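Local coordinates for protein PUF (Pumilio/FBF) domain-containing (Caenorhabditis elegans, PDB 6NOD) that probably binds the 3' untranslated regions of mRNAs through its PUM-homology domain, an arc of helical Pumilio repeats, at residues 87-92 with 122-127. Numbering follows the deposited sequence.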
ATOM      1  N   GLY A  87      24.042  -9.492   5.518  1.00 34.24           N
ATOM      2  CA  GLY A  87      25.298  -9.059   4.950  1.00 27.48           C
ATOM      3  C   GLY A  87      25.505  -7.564   5.094  1.00 32.45           C
ATOM      4  O   GLY A  87      24.623  -6.817   5.518  1.00 34.48           O
ATOM      5  N   GLU A  88      26.702  -7.129   4.730  1.00 33.57           N
ATOM      6  CA  GLU A  88      27.109  -5.735   4.794  1.00 33.68           C
ATOM      7  C   GLU A  88      27.248  -5.179   3.379  1.00 26.68           C
ATOM      8  O   GLU A  88      26.940  -5.850   2.390  1.00 27.44           O
ATOM      9  CB  GLU A  88      28.403  -5.606   5.597  1.00 41.70           C
ATOM     10  CG  GLU A  88      28.359  -6.375   6.913  1.00 42.12           C
ATOM     11  CD  GLU A  88      29.655  -6.299   7.693  1.00 47.40           C
ATOM     12  OE1 GLU A  88      30.413  -7.294   7.693  1.00 42.87           O
ATOM     13  OE2 GLU A  88      29.916  -5.247   8.311  1.00 51.33           O
ATOM     14  N   GLU A  89      27.719  -3.932   3.287  1.00 26.65           N
ATOM     15  CA  GLU A  89      27.743  -3.246   1.998  1.00 29.84           C
ATOM     16  C   GLU A  89      28.619  -3.970   0.981  1.00 29.66           C
ATOM     17  O   GLU A  89      28.312  -3.957  -0.218  1.00 28.29           O
ATOM     18  CB  GLU A  89      28.216  -1.803   2.173  1.00 26.43           C
ATOM     19  CG  GLU A  89      28.254  -1.010   0.876  1.00 33.31           C
ATOM     20  CD  GLU A  89      29.225   0.151   0.928  1.00 51.09           C
ATOM     21  OE1 GLU A  89      29.889   0.419  -0.095  1.00 45.80           O
ATOM     22  OE2 GLU A  89      29.319   0.798   1.991  1.00 58.63           O
ATOM     23  N   ARG A  90      29.705  -4.603   1.430  1.00 23.37           N
ATOM     24  CA  ARG A  90      30.510  -5.401   0.513  1.00 21.26           C
ATOM     25  C   ARG A  90      29.702  -6.554  -0.070  1.00 25.64           C
ATOM     26  O   ARG A  90      29.906  -6.931  -1.230  1.00 28.23           O
ATOM     27  CB  ARG A  90      31.762  -5.923   1.222  1.00 21.01           C
ATOM     28  CG  ARG A  90      31.484  -6.795   2.436  1.00 30.40           C
ATOM     29  CD  ARG A  90      32.773  -7.148   3.157  1.00 34.78           C
ATOM     30  NE  ARG A  90      32.884  -8.580   3.416  1.00 34.03           N
ATOM     31  CZ  ARG A  90      32.702  -9.141   4.606  1.00 34.08           C
ATOM     32  NH1 ARG A  90      32.398  -8.391   5.656  1.00 37.54           N
ATOM     33  NH2 ARG A  90      32.826 -10.452   4.748  1.00 32.86           N
ATOM     34  N   HIS A  91      28.774  -7.114   0.710  1.00 24.70           N
ATOM     35  CA  HIS A  91      27.885  -8.140   0.178  1.00 23.92           C
ATOM     36  C   HIS A  91      26.847  -7.534  -0.757  1.00 24.99           C
ATOM     37  O   HIS A  91      26.516  -8.122  -1.793  1.00 27.49           O
ATOM     38  CB  HIS A  91      27.195  -8.888   1.320  1.00 32.10           C
ATOM     39  CG  HIS A  91      28.139  -9.493   2.312  1.00 29.72           C
ATOM     40  ND1 HIS A  91      28.519  -8.847   3.468  1.00 34.01           N
ATOM     41  CD2 HIS A  91      28.770 -10.691   2.329  1.00 25.97           C
ATOM     42  CE1 HIS A  91      29.344  -9.618   4.153  1.00 28.17           C
ATOM     43  NE2 HIS A  91      29.514 -10.743   3.483  1.00 25.28           N
ATOM     44  N   TRP A  92      26.324  -6.355  -0.408  1.00 24.94           N
ATOM     45  CA  TRP A  92      25.273  -5.733  -1.207  1.00 22.73           C
ATOM     46  C   TRP A  92      25.777  -5.372  -2.599  1.00 28.18           C
ATOM     47  O   TRP A  92      25.125  -5.672  -3.605  1.00 28.90           O
ATOM     48  CB  TRP A  92      24.738  -4.488  -0.497  1.00 23.66           C
ATOM     49  CG  TRP A  92      24.248  -4.724   0.899  1.00 19.09           C
ATOM     50  CD1 TRP A  92      23.844  -5.910   1.440  1.00 25.70           C
ATOM     51  CD2 TRP A  92      24.109  -3.743   1.933  1.00 24.04           C
ATOM     52  NE1 TRP A  92      23.463  -5.727   2.748  1.00 24.39           N
ATOM     53  CE2 TRP A  92      23.615  -4.405   3.075  1.00 26.45           C
ATOM     54  CE3 TRP A  92      24.353  -2.368   2.005  1.00 26.15           C
ATOM     55  CZ2 TRP A  92      23.363  -3.740   4.273  1.00 25.77           C
ATOM     56  CZ3 TRP A  92      24.102  -1.710   3.196  1.00 25.76           C
ATOM     57  CH2 TRP A  92      23.612  -2.396   4.313  1.00 21.63           C
ATOM     58  N   LYS A 122      17.253  -2.598   2.424  1.00 27.71           N
ATOM     59  CA  LYS A 122      18.454  -2.735   3.243  1.00 28.85           C
ATOM     60  C   LYS A 122      19.648  -1.929   2.752  1.00 26.21           C
ATOM     61  O   LYS A 122      20.403  -1.406   3.574  1.00 27.82           O
ATOM     62  CB  LYS A 122      18.861  -4.212   3.332  1.00 24.54           C
ATOM     63  CG  LYS A 122      17.801  -5.117   3.940  1.00 28.51           C
ATOM     64  CD  LYS A 122      17.520  -4.749   5.386  1.00 28.63           C
ATOM     65  CE  LYS A 122      16.380  -5.580   5.954  1.00 33.10           C
ATOM     66  NZ  LYS A 122      16.076  -5.217   7.365  1.00 36.58           N
ATOM     67  N   ILE A 123      19.848  -1.810   1.440  1.00 26.54           N
ATOM     68  CA  ILE A 123      21.107  -1.293   0.906  1.00 23.93           C
ATOM     69  C   ILE A 123      21.177   0.225   1.003  1.00 26.81           C
ATOM     70  O   ILE A 123      20.203   0.887   1.380  1.00 26.65           O
ATOM     71  CB  ILE A 123      21.318  -1.752  -0.548  1.00 21.02           C
ATOM     72  CG1 ILE A 123      20.357  -1.019  -1.485  1.00 23.37           C
ATOM     73  CG2 ILE A 123      21.153  -3.258  -0.657  1.00 20.16           C
ATOM     74  CD1 ILE A 123      20.282  -1.615  -2.874  1.00 26.74           C
ATOM     75  N   ASN A 124      22.337   0.780   0.656  1.00 24.97           N
ATOM     76  CA  ASN A 124      22.588   2.210   0.730  1.00 26.79           C
ATOM     77  C   ASN A 124      22.039   2.921  -0.506  1.00 26.12           C
ATOM     78  O   ASN A 124      21.621   2.299  -1.486  1.00 25.78           O
ATOM     79  CB  ASN A 124      24.085   2.479   0.878  1.00 28.89           C
ATOM     80  CG  ASN A 124      24.935   1.504   0.086  1.00 28.62           C
ATOM     81  OD1 ASN A 124      24.823   0.289   0.250  1.00 33.12           O
ATOM     82  ND2 ASN A 124      25.789   2.033  -0.783  1.00 26.19           N
ATOM     83  N   GLU A 125      22.058   4.255  -0.450  1.00 25.06           N
ATOM     84  CA  GLU A 125      21.472   5.056  -1.524  1.00 26.51           C
ATOM     85  C   GLU A 125      22.145   4.845  -2.878  1.00 27.50           C
ATOM     86  O   GLU A 125      21.421   4.663  -3.872  1.00 24.58           O
ATOM     87  CB  GLU A 125      21.482   6.537  -1.129  1.00 28.12           C
ATOM     88  CG  GLU A 125      20.852   7.452  -2.170  1.00 32.92           C
ATOM     89  CD  GLU A 125      20.971   8.920  -1.812  1.00 38.01           C
ATOM     90  OE1 GLU A 125      21.998   9.537  -2.164  1.00 39.98           O
ATOM     91  OE2 GLU A 125      20.036   9.456  -1.181  1.00 28.41           O
ATOM     92  N   PRO A 126      23.481   4.871  -3.007  1.00 25.63           N
ATOM     93  CA  PRO A 126      24.068   4.664  -4.345  1.00 28.18           C
ATOM     94  C   PRO A 126      23.675   3.340  -4.974  1.00 20.96           C
ATOM     95  O   PRO A 126      23.429   3.282  -6.185  1.00 17.61           O
ATOM     96  CB  PRO A 126      25.578   4.746  -4.081  1.00 24.43           C
ATOM     97  CG  PRO A 126      25.700   5.540  -2.833  1.00 26.29           C
ATOM     98  CD  PRO A 126      24.525   5.137  -2.000  1.00 27.37           C
ATOM     99  N   LEU A 127      23.602   2.270  -4.181  1.00 22.11           N
ATOM    100  CA  LEU A 127      23.132   0.996  -4.711  1.00 22.93           C
ATOM    101  C   LEU A 127      21.636   1.027  -4.997  1.00 22.19           C
ATOM    102  O   LEU A 127      21.171   0.353  -5.923  1.00 22.54           O
ATOM    103  CB  LEU A 127      23.468  -0.134  -3.739  1.00 24.71           C
ATOM    104  CG  LEU A 127      24.950  -0.309  -3.396  1.00 26.77           C
ATOM    105  CD1 LEU A 127      25.168  -1.585  -2.604  1.00 28.46           C
ATOM    106  CD2 LEU A 127      25.799  -0.306  -4.658  1.00 21.37           C
TER
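K122 meets W92 through its backbone: its carbonyl O sits above the indole face at the rim, 3.4 Å from W92 CH2, while the K122 side chain sets out toward W92 but its end leads away. I123, the first residue beyond helix 112-122, continues along the same indole face. Its CA–H makes a CH-pi contact, with CA 4.0 Å from the centroid of the W92 six-membered ring and 26° off the normal, and its CG2 methyl packs against W92 CG at 3.8 Å. The opposite ring face lies against the backbone of E88 and E89, so the indole is sandwiched between two stretches of main chain. W92 CG stands anti to its own carbonyl carbon (chi1 -55°), which lays the ring back over the start of its helix. N124, the N-cap residue of the next helix, comes to the indole's rim: OD1 lies in the ring plane, 3.2 Å from W92 CE3, with the amide turned 30° from the ring, and also touches E89 CG. L127 completes the apolar part with CD1, 3.6 Å from W92 CB. No hydrogen bond spans the segments. The contact joins two predicted successive Pumilio repeats, setting the start of helix 89-99 against the turn between helices 112-122 and 125-135; its nearest atom is about 11 Å from the bound RNA. I123 also reaches F84 of helix 76-86 and I131 of helix 125-135.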